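Local atomic coordinates of lipopolysaccharide biosynthesis protein wbpB (PDB entry 3O9Z), a protein that probably acts as an NAD-dependent sugar dehydrogenase in the biosynthesis of 2,3-diacetamido-2,3-dideoxy-D-mannuronic acid, a lipopolysaccharide sugar. Residues Lys164-Lys168 and Ser169-Asp173; His205-Pro209 and Thr210-Gly214; Tyr62-Asp65 and Leu66-Gly70. All coordinates share one frame; numbering follows the deposited sequence.

Interaction 1: residues Lys164-Lys168 and Ser169-Asp173; sequences KWYGK and SWKVD. With NAD (nicotinamide-adenine-dinucleotide), chain E.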
loop_
_atom_site.group_PDB
_atom_site.type_symbol
_atom_site.label_atom_id
_atom_site.label_comp_id
_atom_site.label_asym_id
_atom_site.label_seq_id
_atom_site.Cartn_x
_atom_site.Cartn_y
_atom_site.Cartn_z
ATOM N N LYS A 164 -20.173 1.202 -5.577
ATOM C CA LYS A 164 -19.248 2.303 -5.838
ATOM C C LYS A 164 -17.798 1.938 -5.578
ATOM O O LYS A 164 -16.890 2.564 -6.123
ATOM C CB LYS A 164 -19.659 3.487 -4.946
ATOM C CG LYS A 164 -20.956 4.103 -5.403
ATOM C CD LYS A 164 -20.871 4.725 -6.728
ATOM C CE LYS A 164 -22.234 5.353 -7.000
ATOM N NZ LYS A 164 -21.912 6.737 -7.374
ATOM N N TRP A 165 -17.546 0.899 -4.796
ATOM C CA TRP A 165 -16.175 0.486 -4.540
ATOM C C TRP A 165 -15.511 -0.015 -5.835
ATOM O O TRP A 165 -14.299 0.078 -5.967
ATOM C CB TRP A 165 -16.167 -0.614 -3.455
ATOM C CG TRP A 165 -17.004 -1.781 -3.850
ATOM C CD1 TRP A 165 -18.352 -1.915 -3.655
ATOM C CD2 TRP A 165 -16.599 -2.931 -4.612
ATOM N NE1 TRP A 165 -18.819 -3.087 -4.219
ATOM C CE2 TRP A 165 -17.761 -3.715 -4.828
ATOM C CE3 TRP A 165 -15.351 -3.371 -5.119
ATOM C CZ2 TRP A 165 -17.731 -4.936 -5.535
ATOM C CZ3 TRP A 165 -15.321 -4.625 -5.771
ATOM C CH2 TRP A 165 -16.509 -5.323 -6.008
ATOM N N TYR A 166 -16.281 -0.654 -6.706
ATOM C CA TYR A 166 -15.673 -1.281 -7.905
ATOM C C TYR A 166 -14.896 -0.250 -8.712
ATOM O O TYR A 166 -13.766 -0.536 -9.162
ATOM C CB TYR A 166 -16.812 -1.965 -8.680
ATOM C CG TYR A 166 -16.406 -2.776 -9.874
ATOM C CD1 TYR A 166 -16.317 -4.153 -9.772
ATOM C CD2 TYR A 166 -16.221 -2.184 -11.119
ATOM C CE1 TYR A 166 -15.981 -4.929 -10.899
ATOM C CE2 TYR A 166 -15.890 -2.954 -12.263
ATOM C CZ TYR A 166 -15.774 -4.286 -12.110
ATOM O OH TYR A 166 -15.453 -5.100 -13.215
ATOM N N GLY A 167 -15.450 0.952 -8.902
ATOM C CA GLY A 167 -14.781 2.027 -9.632
ATOM C C GLY A 167 -13.552 2.647 -9.015
ATOM O O GLY A 167 -12.894 3.471 -9.658
ATOM N N LYS A 168 -13.240 2.240 -7.781
ATOM C CA LYS A 168 -12.052 2.694 -7.063
ATOM C C LYS A 168 -11.063 1.556 -6.869
ATOM O O LYS A 168 -10.038 1.735 -6.207
ATOM C CB LYS A 168 -12.433 3.348 -5.725
ATOM C CG LYS A 168 -13.199 4.635 -6.041
ATOM C CD LYS A 168 -13.390 5.460 -4.757
ATOM C CE LYS A 168 -14.092 6.751 -5.159
ATOM N NZ LYS A 168 -14.447 7.582 -3.924
ATOM N N SER A 169 -11.317 0.436 -7.550
ATOM C CA SER A 169 -10.472 -0.773 -7.386
ATOM C C SER A 169 -9.671 -1.055 -8.663
ATOM O O SER A 169 -9.873 -0.453 -9.728
ATOM C CB SER A 169 -11.398 -1.945 -7.055
ATOM O OG SER A 169 -12.012 -2.447 -8.225
ATOM N N TRP A 170 -8.794 -2.059 -8.538
ATOM C CA TRP A 170 -8.022 -2.531 -9.690
ATOM C C TRP A 170 -8.938 -3.014 -10.801
ATOM O O TRP A 170 -8.507 -3.130 -11.948
ATOM C CB TRP A 170 -7.079 -3.663 -9.262
ATOM C CG TRP A 170 -7.795 -4.902 -8.780
ATOM C CD1 TRP A 170 -8.090 -5.245 -7.483
ATOM C CD2 TRP A 170 -8.256 -6.000 -9.572
ATOM N NE1 TRP A 170 -8.752 -6.426 -7.426
ATOM C CE2 TRP A 170 -8.872 -6.925 -8.704
ATOM C CE3 TRP A 170 -8.257 -6.270 -10.961
ATOM C CZ2 TRP A 170 -9.450 -8.105 -9.157
ATOM C CZ3 TRP A 170 -8.856 -7.438 -11.405
ATOM C CH2 TRP A 170 -9.487 -8.324 -10.525
ATOM N N LYS A 171 -10.174 -3.382 -10.479
ATOM C CA LYS A 171 -11.103 -3.903 -11.474
ATOM C C LYS A 171 -11.370 -3.005 -12.643
ATOM O O LYS A 171 -11.725 -3.472 -13.743
ATOM C CB LYS A 171 -12.381 -4.457 -10.803
ATOM C CG LYS A 171 -12.066 -5.650 -9.863
ATOM C CD LYS A 171 -13.074 -5.739 -8.715
ATOM C CE LYS A 171 -12.751 -6.865 -7.750
ATOM N NZ LYS A 171 -13.319 -8.174 -8.243
ATOM N N VAL A 172 -11.264 -1.696 -12.442
ATOM C CA VAL A 172 -11.461 -0.778 -13.553
ATOM C C VAL A 172 -10.152 -0.237 -14.135
ATOM O O VAL A 172 -10.183 0.594 -15.056
ATOM C CB VAL A 172 -12.389 0.418 -13.181
ATOM C CG1 VAL A 172 -13.753 -0.126 -12.717
ATOM C CG2 VAL A 172 -11.697 1.257 -12.067
ATOM N N ASP A 173 -9.002 -0.736 -13.652
ATOM C CA ASP A 173 -7.700 -0.307 -14.242
ATOM C C ASP A 173 -7.445 -1.314 -15.367
ATOM O O ASP A 173 -7.232 -2.494 -15.094
ATOM C CB ASP A 173 -6.614 -0.439 -13.164
ATOM C CG ASP A 173 -5.230 -0.110 -13.666
ATOM O OD1 ASP A 173 -4.363 0.157 -12.788
ATOM O OD2 ASP A 173 -5.002 -0.172 -14.886
HETATM P PA NAD E . -10.213 -8.435 -4.438
HETATM O O1A NAD E . -11.290 -8.591 -3.431
HETATM O O2A NAD E . -9.716 -7.056 -4.901
HETATM O O5B NAD E . -9.045 -9.265 -3.776
HETATM C C5B NAD E . -7.831 -9.233 -4.475
HETATM C C4B NAD E . -6.710 -9.683 -3.508
HETATM O O4B NAD E . -5.455 -9.855 -4.217
HETATM C C3B NAD E . -6.451 -8.541 -2.487
HETATM O O3B NAD E . -6.571 -9.012 -1.129
HETATM C C2B NAD E . -5.048 -8.016 -2.836
HETATM O O2B NAD E . -4.297 -7.513 -1.721
HETATM C C1B NAD E . -4.437 -9.357 -3.340
HETATM N N9A NAD E . -3.205 -9.102 -4.131
HETATM C C8A NAD E . -2.701 -8.020 -4.786
HETATM N N7A NAD E . -1.508 -8.295 -5.308
HETATM C C5A NAD E . -1.170 -9.566 -4.914
HETATM C C6A NAD E . -0.027 -10.429 -5.114
HETATM N N6A NAD E . 1.068 -9.974 -5.798
HETATM N N1A NAD E . -0.177 -11.625 -4.555
HETATM C C2A NAD E . -1.188 -12.140 -3.870
HETATM N N3A NAD E . -2.261 -11.338 -3.645
HETATM C C4A NAD E . -2.239 -10.115 -4.187
HETATM O O3 NAD E . -10.634 -9.233 -5.759
HETATM P PN NAD E . -11.472 -10.535 -5.971
HETATM O O1N NAD E . -12.899 -10.141 -6.349
HETATM O O2N NAD E . -11.258 -11.486 -4.826
HETATM O O5D NAD E . -10.909 -11.098 -7.356
HETATM C C5D NAD E . -9.785 -11.928 -7.203
HETATM C C4D NAD E . -9.688 -12.749 -8.502
HETATM O O4D NAD E . -10.822 -13.643 -8.472
HETATM C C3D NAD E . -9.752 -11.954 -9.814
HETATM O O3D NAD E . -8.968 -12.718 -10.785
HETATM C C2D NAD E . -11.234 -12.109 -10.191
HETATM O O2D NAD E . -11.445 -12.057 -11.593
HETATM C C1D NAD E . -11.664 -13.469 -9.627
HETATM N N1N NAD E . -13.088 -13.539 -9.304
HETATM C C2N NAD E . -13.797 -14.563 -9.727
HETATM C C3N NAD E . -15.140 -14.748 -9.471
HETATM C C7N NAD E . -15.777 -15.922 -10.093
HETATM O O7N NAD E . -15.120 -16.930 -10.430
HETATM N N7N NAD E . -17.103 -15.864 -10.133
HETATM C C4N NAD E . -15.777 -13.779 -8.683
HETATM C C5N NAD E . -14.980 -12.752 -8.176
HETATM C C6N NAD E . -13.623 -12.634 -8.470
HETATM O O HOH W 1 -14.079 -3.889 -15.084
#
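Among the hydrogen bonds, the carbonyl of Y166 accepts two donors of S169, which close the turn. S169 OG gives a bond of 2.8 Å to Y166 O, only slightly tilted from the carbonyl plane, while S169 N comes from above that plane and bonds the same Y166 O at 3.1 Å. With chi1 at 80°, OG sits between the backbone N and the carbonyl carbon of its own residue, where it can also accept from K171 N, the bond that makes an ST turn. One hydroxyl thus ties the two short 3-10 segments together. At the far end of the Y166 ring a water bonded to Y166 OH also donates to K171 O.

Apolar contacts centre on the Y166 ring. K171 CB lies over one face, a CH-pi contact with CB 3.8 Å from the ring centroid, and V172 CG1 approaches CE2 of the same ring obliquely at 3.6 Å. Farther out, K171 CD passes 3.9 Å from W165 CZ3, while K171 CG lies over the centre of one face of the W170 ring.

Contacts with NAD are made by the neighbouring pair W170 and K171, on the two phosphates. W170 NE1 points its N-H at NAD O2A (2.8 Å, 160° at the hydrogen), the acceptor lying near the indole plane. The K171 chain bends at its last torsion and brings NZ into a 2.8 Å hydrogen bond with NAD O1N, which should help offset the diphosphate charge.

The loop runs from strand 152-160 to helix 174-177; D173 stands at the N-cap of that helix, its OD2 weakly bonded to A175 N. N183, at the end of helix 180-183, bonds the Y166 hydroxyl, and D44 of the second subunit takes the indole N-H of W165.

Interaction 2: residues His205-Pro209 and Thr210-Gly214; sequences HARTP and TVNAG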
loop_
_atom_site.group_PDB
_atom_site.type_symbol
_atom_site.label_atom_id
_atom_site.label_comp_id
_atom_site.label_asym_id
_atom_site.label_seq_id
_atom_site.Cartn_x
_atom_site.Cartn_y
_atom_site.Cartn_z
ATOM N N HIS A 205 -20.489 -2.563 -30.163
ATOM C CA HIS A 205 -21.445 -1.515 -30.520
ATOM C C HIS A 205 -21.557 -0.413 -29.470
ATOM O O HIS A 205 -22.021 0.694 -29.770
ATOM C CB HIS A 205 -22.843 -2.121 -30.709
ATOM C CG HIS A 205 -22.891 -3.194 -31.744
ATOM N ND1 HIS A 205 -23.796 -4.238 -31.680
ATOM C CD2 HIS A 205 -22.146 -3.393 -32.856
ATOM C CE1 HIS A 205 -23.596 -5.035 -32.711
ATOM N NE2 HIS A 205 -22.607 -4.547 -33.443
ATOM N N ALA A 206 -21.168 -0.743 -28.239
ATOM C CA ALA A 206 -21.279 0.208 -27.105
ATOM C C ALA A 206 -20.162 -0.142 -26.166
ATOM O O ALA A 206 -19.869 -1.304 -25.906
ATOM C CB ALA A 206 -22.631 0.089 -26.373
ATOM N N ARG A 207 -19.488 0.879 -25.644
ATOM C CA ARG A 207 -18.394 0.589 -24.722
ATOM C C ARG A 207 -18.113 1.730 -23.760
ATOM O O ARG A 207 -17.279 2.595 -24.086
ATOM C CB ARG A 207 -17.124 0.177 -25.496
ATOM C CG ARG A 207 -15.856 0.093 -24.661
ATOM C CD ARG A 207 -14.719 0.532 -25.534
ATOM N NE ARG A 207 -14.214 -0.633 -26.237
ATOM C CZ ARG A 207 -13.983 -0.682 -27.543
ATOM N NH1 ARG A 207 -14.235 0.369 -28.320
ATOM N NH2 ARG A 207 -13.480 -1.804 -28.038
ATOM N N THR A 208 -18.826 1.738 -22.625
ATOM C CA THR A 208 -18.788 2.807 -21.604
ATOM C C THR A 208 -18.270 2.172 -20.318
ATOM O O THR A 208 -18.029 0.989 -20.280
ATOM C CB THR A 208 -20.162 3.364 -21.227
ATOM O OG1 THR A 208 -20.906 2.386 -20.482
ATOM C CG2 THR A 208 -20.940 3.816 -22.452
ATOM N N PRO A 209 -18.091 2.959 -19.236
ATOM C CA PRO A 209 -17.553 2.322 -18.043
ATOM C C PRO A 209 -18.387 1.186 -17.447
ATOM O O PRO A 209 -17.836 0.287 -16.811
ATOM C CB PRO A 209 -17.411 3.496 -17.049
ATOM C CG PRO A 209 -17.164 4.678 -17.969
ATOM C CD PRO A 209 -18.031 4.433 -19.167
ATOM N N THR A 210 -19.693 1.202 -17.693
ATOM C CA THR A 210 -20.542 0.204 -17.075
ATOM C C THR A 210 -21.288 -0.662 -18.087
ATOM O O THR A 210 -21.976 -1.578 -17.645
ATOM C CB THR A 210 -21.591 0.848 -16.179
ATOM O OG1 THR A 210 -22.277 1.814 -16.981
ATOM C CG2 THR A 210 -20.872 1.563 -15.001
ATOM N N VAL A 211 -21.103 -0.429 -19.383
ATOM C CA VAL A 211 -21.845 -1.217 -20.395
ATOM C C VAL A 211 -20.913 -1.545 -21.548
ATOM O O VAL A 211 -20.189 -0.665 -22.046
ATOM C CB VAL A 211 -22.963 -0.403 -21.022
ATOM C CG1 VAL A 211 -23.581 -1.149 -22.239
ATOM C CG2 VAL A 211 -24.053 -0.075 -19.954
ATOM N N ASN A 212 -20.926 -2.792 -21.990
ATOM C CA ASN A 212 -20.371 -3.166 -23.298
ATOM C C ASN A 212 -21.435 -3.991 -24.007
ATOM O O ASN A 212 -22.094 -4.814 -23.377
ATOM C CB ASN A 212 -19.114 -4.033 -23.178
ATOM C CG ASN A 212 -17.837 -3.247 -22.782
ATOM O OD1 ASN A 212 -17.804 -2.058 -22.392
ATOM N ND2 ASN A 212 -16.735 -3.946 -22.964
ATOM N N ALA A 213 -21.593 -3.807 -25.310
ATOM C CA ALA A 213 -22.508 -4.639 -26.074
ATOM C C ALA A 213 -21.925 -4.873 -27.446
ATOM O O ALA A 213 -21.135 -4.050 -27.946
ATOM C CB ALA A 213 -23.841 -3.930 -26.242
ATOM N N GLY A 214 -22.317 -5.956 -28.085
ATOM C CA GLY A 214 -21.801 -6.219 -29.424
ATOM C C GLY A 214 -22.425 -7.455 -30.048
ATOM O O GLY A 214 -23.529 -7.869 -29.687
HETATM O O HOH W 2 -25.363 -5.443 -29.602
#
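The imidazole of H205 has G214 over one face: G214 CA stands 3.9 Å from the ring centroid, 25° off the normal and displaced toward the ND1 side, a CH-pi contact. ND1 of the same ring shares a water with G214 O, linking the side chain to the opposing strand a second time, and NE2 is bonded to E203. The guanidinium of R207 reaches the carbonyls of L294 and L297, with NH2 hydrogen-bonded to both; the chain bends at chi2 and chi3 on its way there.

Between the strands the backbone supplies the main grip. H205 N donates to A213 O at 2.7 Å, nearly straight at 171°, and A206 N adds a weak bond to the same oxygen. Two consecutive residues therefore face A213, which defines a classic beta bulge. A213 N returns a bond to A206 O at 3.1 Å, and the same carbonyl oxygen receives a CA-H...O contact from N212. A206 CB and A213 CB lie 4.2 Å apart on one face of the sheet, whereas R207 and N212, a non-hydrogen-bonded pair, occupy the other.

At the turn T208 N bonds V211 O at 2.8 Å. The T208 hydroxyl, placed between its own backbone N and carbonyl carbon (chi1 70°), accepts from T210 N at 3.3 Å and, weakly, from V211 N. A side-chain oxygen thereby receives two amide hydrogens of the bend.

Taken together these features illustrate a bulged beta hairpin with a tight turn. It joins strands 199-207 and 211-218 at one side of the C-terminal sheet of the Gfo/Idh/MocA family, where 211-218 also pairs with 221-228.

Interaction 3: residues Tyr62-Asp65 and Leu66-Gly70; sequences YLED and LRDRG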
loop_
_atom_site.group_PDB
_atom_site.type_symbol
_atom_site.label_atom_id
_atom_site.label_comp_id
_atom_site.label_asym_id
_atom_site.label_seq_id
_atom_site.Cartn_x
_atom_site.Cartn_y
_atom_site.Cartn_z
ATOM N N TYR A 62 10.310 -19.516 0.097
ATOM C CA TYR A 62 9.769 -20.508 0.996
ATOM C C TYR A 62 9.255 -21.739 0.270
ATOM O O TYR A 62 9.619 -22.865 0.619
ATOM C CB TYR A 62 8.686 -19.861 1.883
ATOM C CG TYR A 62 7.966 -20.874 2.719
ATOM C CD1 TYR A 62 8.624 -21.439 3.814
ATOM C CD2 TYR A 62 6.719 -21.352 2.380
ATOM C CE1 TYR A 62 8.023 -22.416 4.575
ATOM C CE2 TYR A 62 6.096 -22.306 3.161
ATOM C CZ TYR A 62 6.754 -22.835 4.249
ATOM O OH TYR A 62 6.173 -23.808 5.031
ATOM N N LEU A 63 8.488 -21.506 -0.788
ATOM C CA LEU A 63 7.997 -22.619 -1.576
ATOM C C LEU A 63 9.164 -23.313 -2.287
ATOM O O LEU A 63 9.079 -24.511 -2.450
ATOM C CB LEU A 63 6.965 -22.150 -2.604
ATOM C CG LEU A 63 5.660 -21.666 -1.926
ATOM C CD1 LEU A 63 4.732 -21.236 -3.042
ATOM C CD2 LEU A 63 4.950 -22.696 -1.038
ATOM N N GLU A 64 10.215 -22.591 -2.666
ATOM C CA GLU A 64 11.402 -23.190 -3.316
ATOM C C GLU A 64 12.140 -24.020 -2.285
ATOM O O GLU A 64 12.575 -25.140 -2.617
ATOM C CB GLU A 64 12.279 -22.090 -3.894
ATOM C CG GLU A 64 13.487 -22.568 -4.758
ATOM C CD GLU A 64 14.152 -21.381 -5.387
ATOM O OE1 GLU A 64 14.569 -20.458 -4.630
ATOM O OE2 GLU A 64 14.229 -21.342 -6.652
ATOM N N ASP A 65 12.296 -23.512 -1.053
ATOM C CA ASP A 65 12.830 -24.343 0.023
ATOM C C ASP A 65 12.037 -25.617 0.253
ATOM O O ASP A 65 12.650 -26.684 0.404
ATOM C CB ASP A 65 12.955 -23.570 1.351
ATOM C CG ASP A 65 13.951 -22.430 1.311
ATOM O OD1 ASP A 65 14.861 -22.359 0.445
ATOM O OD2 ASP A 65 13.829 -21.568 2.236
ATOM N N LEU A 66 10.706 -25.569 0.308
ATOM C CA LEU A 66 9.867 -26.752 0.447
ATOM C C LEU A 66 10.138 -27.732 -0.713
ATOM O O LEU A 66 10.326 -28.934 -0.460
ATOM C CB LEU A 66 8.386 -26.388 0.478
ATOM C CG LEU A 66 7.912 -25.646 1.740
ATOM C CD1 LEU A 66 6.408 -25.571 1.600
ATOM C CD2 LEU A 66 8.361 -26.309 3.036
ATOM N N ARG A 67 10.229 -27.227 -1.941
ATOM C CA ARG A 67 10.467 -28.120 -3.084
ATOM C C ARG A 67 11.773 -28.846 -2.826
ATOM O O ARG A 67 11.869 -30.055 -3.093
ATOM C CB ARG A 67 10.492 -27.377 -4.429
ATOM C CG ARG A 67 10.750 -28.281 -5.677
ATOM C CD ARG A 67 11.264 -27.483 -6.870
ATOM N NE ARG A 67 12.547 -26.875 -6.561
ATOM C CZ ARG A 67 13.095 -25.864 -7.222
ATOM N NH1 ARG A 67 14.272 -25.379 -6.831
ATOM N NH2 ARG A 67 12.456 -25.305 -8.238
ATOM N N ASP A 68 12.796 -28.085 -2.444
ATOM C CA ASP A 68 14.184 -28.593 -2.447
ATOM C C ASP A 68 14.290 -29.632 -1.337
ATOM O O ASP A 68 15.222 -30.434 -1.328
ATOM C CB ASP A 68 15.175 -27.451 -2.200
ATOM C CG ASP A 68 15.448 -26.639 -3.459
ATOM O OD1 ASP A 68 14.973 -27.036 -4.550
ATOM O OD2 ASP A 68 16.153 -25.595 -3.400
ATOM N N ARG A 69 13.349 -29.660 -0.402
ATOM C CA ARG A 69 13.407 -30.658 0.669
ATOM C C ARG A 69 12.316 -31.699 0.566
ATOM O O ARG A 69 11.998 -32.431 1.515
ATOM C CB ARG A 69 13.503 -30.037 2.064
ATOM C CG ARG A 69 12.239 -29.409 2.600
ATOM C CD ARG A 69 12.577 -28.715 3.927
ATOM N NE ARG A 69 11.387 -28.385 4.705
ATOM C CZ ARG A 69 11.076 -27.158 5.117
ATOM N NH1 ARG A 69 9.964 -26.967 5.812
ATOM N NH2 ARG A 69 11.875 -26.128 4.845
ATOM N N GLY A 70 11.770 -31.810 -0.637
ATOM C CA GLY A 70 10.807 -32.864 -0.909
ATOM C C GLY A 70 9.435 -32.680 -0.291
ATOM O O GLY A 70 8.702 -33.638 -0.101
HETATM O O HOH W 3 14.065 -22.978 -8.806
#
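Apolar packing joins Y62 to L66 one helical turn later. L66 CG lies over a face of the phenol ring, 4.2 Å from its centroid and 21° off the normal, and L66 CD1 reaches Y62 CE2 at 3.6 Å. Y62 CG stands anti to its backbone nitrogen (chi1 173°), which carries the ring along the helix toward that leucine. L63 CD2 touches L66 CD1 more loosely.

Backbone bonds follow the alpha-helical pattern: L66 N to Y62 O, R67 N to L63 O and D68 N to E64 O, with R69 N to D65 O weak as the helix runs out. G70, with positive phi, is the C-prime residue of a Schellman motif, whose two bonds run from G70 N to R67 O and from E71 N to L66 O.

Charged groups cluster on another side. R67 forms a side-on salt bridge with D68, NE at 3.2 Å and NH1 at 2.9 Å from D68 OD1; both nitrogens meet this oxygen on its syn side and keep it in the guanidinium plane. E64 runs alongside R67, its CG 3.6 Å from R67 NH1 over a guanidinium face. E64 OE2 and R67 NH1, 4.0 Å apart, interact through charge alone, but a water donates to E64 OE2 and accepts from R67 NH2. The carboxylates have stronger partners on the third subunit: R90 for E64 and D65, and R121 for D68.

Helix 56-68 packs its Y62, L63 and L66 side chains on strands 29-34 and 5-9 of the Rossmann sheet, while its acidic side meets the third subunit.

Overall arrangement
Three local contacts show how one chain combines domain framework, cofactor grip and subunit interface. Interaction 3 comes first in the sequence, in the Rossmann domain; interactions 1 and 2 follow in the C-terminal domain, their centres about 17 Å apart and their nearest atoms about 6 Å apart. Interaction 1 alone touches NAD, and its K171 side chain lies about 4 Å from the bound 2-oxoglutarate. In interaction 2 the side chain of T210 is about 13 Å from the bound 2-oxoglutaric acid (AKG). In interaction 3 the L63 side chain is about 11 Å from an NAD. Interactions 2 and 3, about 47 Å apart between centres, lie on opposite sides of the chain's centre.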